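Local structure of restriction endonuclease (Mycobacterium sp., 4F0Q) at the interface of chains A and B and the interface of chains A and C. The protein is a tetrameric, DNA modification-dependent restriction endonuclease that cleaves DNA in response to cytosine methylation. Residues are numbered along the deposited sequence; one frame, centred on the assembly and turned at random. Chains: chain A/B/C, Restriction endonuclease.

Contact 1: the interface of chains A and B. Residues chain A 136, 139, 186-189; chain B 187-189.
The amide N of B:His189 donates to the carbonyl O of A:Leu187 at 2.5 Å, and its twin, A:His189 N to B:Leu187 O, measures 2.6 Å. The pair brackets an antiparallel beta bridge of A:Glu188 with B:Glu188, so that strands 175-193 of two copies, within the AspBHI N-terminal family region, join as one sheet across a two-fold. The two glutamate CB atoms touch at 3.6 Å. B:Glu188 has CG wedged between its backbone N and carbonyl carbon (chi1 59°), and its extended chain swings OE2 alongside CD of A:Arg186. The two carboxylates come near each other, OE2 of A:Glu188 4.0 Å from OE2 of B:Glu188, a likely repulsion that A:Arg186 may ease: its NH2 pairs with OE1 of A:Glu188 at 3.2 Å, while OE2 of A:Glu188 lies over its guanidinium face. On the opposite side of the strand, the branched A:Leu187 sets CD2 against CB of B:His189 at 3.7 Å. With CG anti to the backbone N (chi1 -172°), the imidazole of B:His189 reaches helix 130-142, meeting CD2 of A:Leu136 and the small methyl of A:Ala139. NE2 of B:His189 lies 3.0 Å from water 1, which is 2.7 Å from the carbonyl O of A:Leu136, bridging the chains.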
# COMPACT_ATOMS: atom_id res chain seq x y z
N LEU A 136 -28.27 7.61 17.65
CA LEU A 136 -28.85 6.67 16.69
C LEU A 136 -29.88 7.37 15.81
O LEU A 136 -29.89 7.20 14.58
CB LEU A 136 -29.49 5.49 17.42
CG LEU A 136 -28.52 4.46 18.03
CD1 LEU A 136 -29.26 3.50 18.94
CD2 LEU A 136 -27.79 3.70 16.93
N ALA A 139 -28.02 9.24 13.47
CA ALA A 139 -27.34 8.34 12.54
C ALA A 139 -28.27 7.91 11.41
O ALA A 139 -27.83 7.70 10.28
CB ALA A 139 -26.80 7.12 13.27
N ARG A 186 -19.42 7.00 10.72
CA ARG A 186 -19.65 5.61 11.09
C ARG A 186 -20.16 5.48 12.53
O ARG A 186 -19.83 6.29 13.39
CB ARG A 186 -18.37 4.79 10.90
CG ARG A 186 -18.58 3.28 10.92
CD ARG A 186 -17.36 2.53 10.42
NE ARG A 186 -16.19 2.72 11.27
CZ ARG A 186 -15.05 2.07 11.12
NH1 ARG A 186 -14.91 1.17 10.16
NH2 ARG A 186 -14.03 2.31 11.94
N LEU A 187 -20.99 4.47 12.76
CA LEU A 187 -21.49 4.18 14.10
C LEU A 187 -21.48 2.67 14.32
O LEU A 187 -22.20 1.94 13.65
CB LEU A 187 -22.90 4.74 14.29
CG LEU A 187 -23.47 4.78 15.72
CD1 LEU A 187 -24.44 5.95 15.86
CD2 LEU A 187 -24.17 3.48 16.08
N GLU A 188 -20.66 2.21 15.26
CA GLU A 188 -20.50 0.78 15.48
C GLU A 188 -20.61 0.36 16.95
O GLU A 188 -20.53 1.20 17.85
CB GLU A 188 -19.17 0.30 14.90
CG GLU A 188 -17.97 1.13 15.30
CD GLU A 188 -16.73 0.80 14.49
OE1 GLU A 188 -15.75 1.58 14.56
OE2 GLU A 188 -16.74 -0.23 13.79
N HIS A 189 -20.81 -0.93 17.16
CA HIS A 189 -20.90 -1.50 18.50
C HIS A 189 -19.50 -1.68 19.08
O HIS A 189 -18.56 -1.98 18.35
CB HIS A 189 -21.63 -2.85 18.45
CG HIS A 189 -21.63 -3.59 19.75
ND1 HIS A 189 -20.73 -4.60 20.03
CD2 HIS A 189 -22.43 -3.49 20.84
CE1 HIS A 189 -20.97 -5.07 21.24
NE2 HIS A 189 -21.99 -4.42 21.75
N LEU B 187 -19.62 -4.98 14.28
CA LEU B 187 -21.05 -4.73 14.23
C LEU B 187 -21.29 -3.22 14.22
O LEU B 187 -20.94 -2.52 15.17
CB LEU B 187 -21.75 -5.38 15.43
CG LEU B 187 -23.28 -5.55 15.38
CD1 LEU B 187 -23.71 -6.72 16.26
CD2 LEU B 187 -24.00 -4.28 15.81
N GLU B 188 -21.90 -2.73 13.15
CA GLU B 188 -22.12 -1.30 13.01
C GLU B 188 -23.54 -0.95 12.56
O GLU B 188 -24.33 -1.83 12.21
CB GLU B 188 -21.10 -0.68 12.05
CG GLU B 188 -21.10 -1.27 10.65
CD GLU B 188 -19.93 -0.78 9.82
OE1 GLU B 188 -20.02 -0.83 8.58
OE2 GLU B 188 -18.93 -0.34 10.41
N HIS B 189 -23.85 0.34 12.58
CA HIS B 189 -25.15 0.84 12.17
C HIS B 189 -25.18 1.01 10.66
O HIS B 189 -24.20 1.44 10.06
CB HIS B 189 -25.44 2.17 12.86
CG HIS B 189 -26.83 2.67 12.67
ND1 HIS B 189 -27.18 3.55 11.66
CD2 HIS B 189 -27.97 2.43 13.36
CE1 HIS B 189 -28.47 3.82 11.74
NE2 HIS B 189 -28.97 3.16 12.76
O HOH W 1 -31.17 4.85 14.00
O HOH W 2 -17.94 -3.61 16.25

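Contact 2: the interface of chains A and B. Residues chain A 318, 344; chain B 111, 113, 185, 260, 315.
The guanidinium of A:Arg318 lies flat on the imidazole of B:His111, their planes 2° apart and CZ 3.5 Å from the centroid of the histidine ring. This cation-pi stack is the tight part of the contact, at an interface between two copies of the endonuclease. Arginine suits the place because its broad, flat, charged end matches the ring face, and the whole head shares in the overlap: NE lies near ND1, while NH1 lies near NE2. A bend at chi3 (48°) turns the head so that it can lie flat. On the opposite face of the ring sits the methyl CD1 of A:Leu344, 3.8 Å from the centroid and displaced toward the rim, a CH-pi contact. The histidine is thus gripped by two residues of one partner, and CD1 also packs on the CG methylene of B:Arg113 at 3.7 Å.

Away from the stack the fit is looser. CG of A:Arg318 brushes CB of B:Ser315 at 3.9 Å, and NH1 of A:Arg318 makes a long salt bridge to OE1 of B:Glu185 at 3.7 Å. That carboxylate is bound more closely by its own chain, through NH1 of B:Arg260, and probably offsets the meeting of two like charges. The two guanidinium planes stand 58° apart, and NH2 of A:Arg318 sits above the face of B:Arg260, toward the rim, 3.3 Å from its NH1.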
# COMPACT_ATOMS: atom_id res chain seq x y z
N ARG A 318 -8.32 -4.39 7.05
CA ARG A 318 -8.42 -5.82 7.34
C ARG A 318 -7.06 -6.49 7.33
O ARG A 318 -6.52 -6.82 6.27
CB ARG A 318 -9.39 -6.50 6.37
CG ARG A 318 -10.80 -5.91 6.43
CD ARG A 318 -11.80 -6.76 5.67
NE ARG A 318 -11.70 -8.18 6.01
CZ ARG A 318 -12.32 -8.77 7.03
NH1 ARG A 318 -13.10 -8.05 7.84
NH2 ARG A 318 -12.16 -10.07 7.24
N LEU A 344 -14.78 -6.73 -0.09
CA LEU A 344 -14.93 -8.18 -0.04
C LEU A 344 -14.83 -8.81 -1.43
O LEU A 344 -14.16 -9.82 -1.62
CB LEU A 344 -16.25 -8.56 0.64
CG LEU A 344 -16.51 -10.03 0.95
CD1 LEU A 344 -17.20 -10.17 2.30
CD2 LEU A 344 -17.35 -10.68 -0.14
N HIS B 111 -14.60 -14.64 5.51
CA HIS B 111 -15.25 -13.36 5.78
C HIS B 111 -16.68 -13.37 5.26
O HIS B 111 -16.93 -13.70 4.10
CB HIS B 111 -14.46 -12.22 5.13
CG HIS B 111 -15.00 -10.86 5.45
ND1 HIS B 111 -14.72 -9.75 4.69
CD2 HIS B 111 -15.80 -10.43 6.46
CE1 HIS B 111 -15.33 -8.69 5.21
NE2 HIS B 111 -15.99 -9.08 6.29
N ARG B 113 -20.30 -10.94 5.22
CA ARG B 113 -21.06 -9.74 5.56
C ARG B 113 -22.53 -10.08 5.72
O ARG B 113 -23.18 -10.53 4.77
CB ARG B 113 -20.87 -8.65 4.50
CG ARG B 113 -19.46 -8.11 4.41
CD ARG B 113 -19.46 -6.63 4.05
NE ARG B 113 -20.11 -5.83 5.08
CZ ARG B 113 -20.30 -4.52 5.01
NH1 ARG B 113 -19.89 -3.84 3.94
NH2 ARG B 113 -20.91 -3.87 6.00
N GLU B 185 -16.89 -10.17 14.20
CA GLU B 185 -15.68 -9.36 14.19
C GLU B 185 -16.01 -7.87 14.27
O GLU B 185 -15.29 -7.10 14.90
CB GLU B 185 -14.85 -9.65 12.94
CG GLU B 185 -13.52 -8.92 12.90
CD GLU B 185 -12.68 -9.32 11.70
OE1 GLU B 185 -13.15 -10.15 10.90
OE2 GLU B 185 -11.55 -8.79 11.57
N ARG B 260 -8.91 -17.13 10.80
CA ARG B 260 -9.88 -17.13 9.71
C ARG B 260 -9.68 -18.29 8.74
O ARG B 260 -8.55 -18.68 8.45
CB ARG B 260 -9.84 -15.80 8.95
CG ARG B 260 -11.07 -14.94 9.16
CD ARG B 260 -11.04 -13.72 8.26
NE ARG B 260 -9.96 -12.81 8.60
CZ ARG B 260 -10.08 -11.79 9.45
NH1 ARG B 260 -11.24 -11.56 10.04
NH2 ARG B 260 -9.04 -11.01 9.71
N SER B 315 -14.34 -1.57 4.22
CA SER B 315 -13.67 -2.10 5.39
C SER B 315 -13.59 -1.06 6.50
O SER B 315 -13.46 -1.40 7.68
CB SER B 315 -12.27 -2.59 5.02
OG SER B 315 -11.51 -1.55 4.42

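Contact 3: the interface of chains A and B. Residues chain A 343-345; chain B 104-106, 111, 113, 314.
This is a knob-in-pocket interface between two copies: A:Leu344, at the turn of a beta hairpin, plugs a pocket on the partner's N-terminal part, with B:Glu314 of the partner's nuclease part at the rim, and so helps join the two chains. The hairpin, strands 335-342 and 347-357, links A:Asp334 to A:Gln355 and A:Ala356, the magnesium site, which fits the PD-(D/E)XK nuclease pattern with glutamine in the acidic position. Leucine suits the tip because its fork fills two niches. CG stands anti to the backbone N (chi1 -172°): CD1 goes to the imidazole of B:His111, while CD2 packs alongside CB of B:Asp106 at 3.6 Å, the two side chains running antiparallel. CD2 and CB of A:Leu344 each lie 3.8 Å from OE2 of B:Glu104, so acidic side chains line this apolar plug partly with their carbon parts. At the base, the amide N of A:Leu344 donates to OE1 of B:Glu314 at 3.1 Å, approaching from above the carboxylate plane, 49° out of it. B:Glu314 has an extended chain; its OE2 lies 3.4 Å from CB of A:Ser343, whose small side chain lets the acid come close. NZ of A:Lys345 lies 3.7 Å from B:Phe105 O, a loose approach.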
# COMPACT_ATOMS: atom_id res chain seq x y z
N SER A 343 -12.39 -4.12 -1.01
CA SER A 343 -13.60 -4.63 -0.38
C SER A 343 -13.63 -6.16 -0.42
O SER A 343 -12.63 -6.79 -0.74
CB SER A 343 -14.85 -4.06 -1.05
OG SER A 343 -14.95 -4.48 -2.40
N LEU A 344 -14.78 -6.73 -0.09
CA LEU A 344 -14.93 -8.18 -0.04
C LEU A 344 -14.83 -8.81 -1.43
O LEU A 344 -14.16 -9.82 -1.62
CB LEU A 344 -16.25 -8.56 0.64
CG LEU A 344 -16.51 -10.03 0.95
CD1 LEU A 344 -17.20 -10.17 2.30
CD2 LEU A 344 -17.35 -10.68 -0.14
N LYS A 345 -15.50 -8.20 -2.40
CA LYS A 345 -15.51 -8.72 -3.76
C LYS A 345 -14.29 -8.27 -4.56
O LYS A 345 -13.78 -9.00 -5.41
CB LYS A 345 -16.80 -8.32 -4.49
CG LYS A 345 -18.07 -8.88 -3.87
CD LYS A 345 -18.09 -10.40 -3.92
CE LYS A 345 -19.38 -10.96 -3.35
NZ LYS A 345 -19.41 -12.45 -3.40
N GLU B 104 -23.26 -11.10 1.92
CA GLU B 104 -22.11 -11.38 1.07
C GLU B 104 -21.27 -12.50 1.67
O GLU B 104 -20.99 -12.50 2.87
CB GLU B 104 -21.26 -10.12 0.89
CG GLU B 104 -22.02 -8.91 0.37
CD GLU B 104 -21.14 -7.69 0.20
OE1 GLU B 104 -21.67 -6.56 0.27
OE2 GLU B 104 -19.92 -7.86 -0.01
N PHE B 105 -20.86 -13.44 0.82
CA PHE B 105 -20.10 -14.59 1.28
C PHE B 105 -18.71 -14.66 0.65
O PHE B 105 -18.57 -14.71 -0.57
CB PHE B 105 -20.86 -15.89 1.00
CG PHE B 105 -21.98 -16.15 1.97
CD1 PHE B 105 -23.16 -15.44 1.90
CD2 PHE B 105 -21.84 -17.12 2.95
CE1 PHE B 105 -24.19 -15.68 2.80
CE2 PHE B 105 -22.86 -17.37 3.84
CZ PHE B 105 -24.04 -16.65 3.77
N ASP B 106 -17.69 -14.66 1.50
CA ASP B 106 -16.31 -14.84 1.07
C ASP B 106 -15.69 -15.93 1.93
O ASP B 106 -14.76 -15.68 2.70
CB ASP B 106 -15.53 -13.53 1.20
CG ASP B 106 -14.12 -13.63 0.67
OD1 ASP B 106 -13.85 -14.55 -0.14
OD2 ASP B 106 -13.27 -12.80 1.06
N HIS B 111 -14.60 -14.64 5.51
CA HIS B 111 -15.25 -13.36 5.78
C HIS B 111 -16.68 -13.37 5.26
O HIS B 111 -16.93 -13.70 4.10
CB HIS B 111 -14.46 -12.22 5.13
CG HIS B 111 -15.00 -10.86 5.45
ND1 HIS B 111 -14.72 -9.75 4.69
CD2 HIS B 111 -15.80 -10.43 6.46
CE1 HIS B 111 -15.33 -8.69 5.21
NE2 HIS B 111 -15.99 -9.08 6.29
N ARG B 113 -20.30 -10.94 5.22
CA ARG B 113 -21.06 -9.74 5.56
C ARG B 113 -22.53 -10.08 5.72
O ARG B 113 -23.18 -10.53 4.77
CB ARG B 113 -20.87 -8.65 4.50
CG ARG B 113 -19.46 -8.11 4.41
CD ARG B 113 -19.46 -6.63 4.05
NE ARG B 113 -20.11 -5.83 5.08
CZ ARG B 113 -20.30 -4.52 5.01
NH1 ARG B 113 -19.89 -3.84 3.94
NH2 ARG B 113 -20.91 -3.87 6.00
N GLU B 314 -15.35 0.37 2.38
CA GLU B 314 -16.20 -0.70 2.92
C GLU B 314 -15.64 -1.26 4.22
O GLU B 314 -16.36 -1.41 5.21
CB GLU B 314 -16.38 -1.82 1.91
CG GLU B 314 -16.99 -3.08 2.50
CD GLU B 314 -17.28 -4.15 1.47
OE1 GLU B 314 -16.86 -5.31 1.69
OE2 GLU B 314 -17.92 -3.84 0.45

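Contact 4: the interface of chains A and C. Residues chain A 445-446, 448; chain C 113, 186, 188, 207.
A:Arg448 grips C:Asp207 side-on: NE donates to OD1 at 2.8 Å and NH2 to OD2 at 2.7 Å, each carboxylate oxygen using its syn lone pair. The two planes are 16° apart, nearly the coplanar match that suits arginine to an acid. The arginine belongs to the C-terminal segment of one copy and the aspartate to strand 199-210 in the N-terminal part of another. The A:Arg448 chain is extended from CG to NE, which carries its head in among the side chains of chain C. There NH2 also makes a weak, longer bond to OE1 of C:Glu188, an oxygen that shares water 3 with NH1 of A:Arg448. One face of the guanidinium is stacked by that of C:Arg113, the planes 22° apart and the CZ atoms 3.6 Å from each other. Stacking of like charges is probably tolerated because C:Glu188 and C:Asp207 both form salt bridges with C:Arg113, and these also help to position it. Two residues earlier in the segment, the methyl CG2 of A:Thr446 packs 3.5 Å from NH2 of C:Arg186. Bent at chi3 (-60°), C:Arg186 donates a hydrogen bond from NH2 to A:Val445 O at 3.1 Å; that oxygen lies in the guanidinium plane while the donor sits above the carbonyl plane.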
# COMPACT_ATOMS: atom_id res chain seq x y z
N VAL A 445 7.10 -18.57 14.54
CA VAL A 445 8.21 -18.38 13.62
C VAL A 445 8.18 -19.34 12.44
O VAL A 445 8.13 -20.56 12.62
CB VAL A 445 9.56 -18.55 14.35
CG1 VAL A 445 10.71 -18.56 13.35
CG2 VAL A 445 9.75 -17.45 15.39
N THR A 446 8.19 -18.79 11.23
CA THR A 446 8.37 -19.59 10.02
C THR A 446 9.52 -18.99 9.22
O THR A 446 9.89 -17.83 9.42
CB THR A 446 7.10 -19.62 9.14
OG1 THR A 446 7.04 -18.44 8.34
CG2 THR A 446 5.85 -19.73 9.99
N ARG A 448 9.46 -18.67 5.91
CA ARG A 448 8.87 -18.43 4.59
C ARG A 448 9.21 -17.04 4.07
O ARG A 448 9.50 -16.13 4.85
CB ARG A 448 7.36 -18.60 4.64
CG ARG A 448 6.88 -19.90 5.26
CD ARG A 448 5.37 -20.01 5.20
NE ARG A 448 4.86 -21.16 5.94
CZ ARG A 448 3.57 -21.46 6.06
NH1 ARG A 448 2.65 -20.69 5.49
NH2 ARG A 448 3.20 -22.52 6.76
N ARG C 113 8.19 -25.29 0.89
CA ARG C 113 6.78 -25.44 1.23
C ARG C 113 6.17 -26.57 0.41
O ARG C 113 5.94 -26.41 -0.78
CB ARG C 113 6.03 -24.16 0.93
CG ARG C 113 4.58 -24.19 1.38
CD ARG C 113 4.44 -23.84 2.85
NE ARG C 113 3.06 -23.50 3.18
CZ ARG C 113 2.29 -24.18 4.03
NH1 ARG C 113 2.76 -25.25 4.64
NH2 ARG C 113 1.04 -23.78 4.25
N ARG C 186 6.98 -27.89 10.58
CA ARG C 186 5.57 -27.52 10.74
C ARG C 186 4.67 -28.32 9.81
O ARG C 186 4.94 -28.42 8.61
CB ARG C 186 5.38 -26.02 10.50
CG ARG C 186 3.96 -25.53 10.76
CD ARG C 186 3.80 -24.07 10.36
NE ARG C 186 4.71 -23.19 11.09
CZ ARG C 186 4.38 -22.53 12.19
NH1 ARG C 186 3.16 -22.64 12.70
NH2 ARG C 186 5.27 -21.75 12.79
N GLU C 188 0.59 -28.53 8.60
CA GLU C 188 -0.69 -27.83 8.64
C GLU C 188 -1.73 -28.54 7.79
O GLU C 188 -1.40 -29.16 6.78
CB GLU C 188 -0.54 -26.39 8.16
CG GLU C 188 0.31 -25.50 9.06
CD GLU C 188 0.44 -24.10 8.51
OE1 GLU C 188 0.08 -23.89 7.33
OE2 GLU C 188 0.90 -23.20 9.25
N ASP C 207 6.06 -27.35 6.23
CA ASP C 207 7.23 -26.47 6.23
C ASP C 207 8.49 -27.31 6.43
O ASP C 207 8.68 -27.94 7.47
CB ASP C 207 7.11 -25.41 7.33
CG ASP C 207 6.11 -24.33 6.99
OD1 ASP C 207 6.51 -23.32 6.37
OD2 ASP C 207 4.92 -24.48 7.34
O HOH W 3 0.06 -21.35 6.23

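Contacts 2 and 3, with centres about 6 Å apart, are two halves of one patch sharing A:Leu344, B:His111 and B:Arg113. Contact 1 lies about 16 Å from contact 2 and 18 Å from contact 3, so strand pairing and hairpin insertion reinforce the same two-fold dimer. Contact 4 is remote, about 39 Å from contact 1 and 25 Å from contact 2, and joins chain A to chain C without exact two-fold symmetry. Positions 113, 186 and 188 recur: they serve the A–B pairing, yet in chain C they receive the C-terminal segment of A, so identical copies use one surface differently within the tetramer.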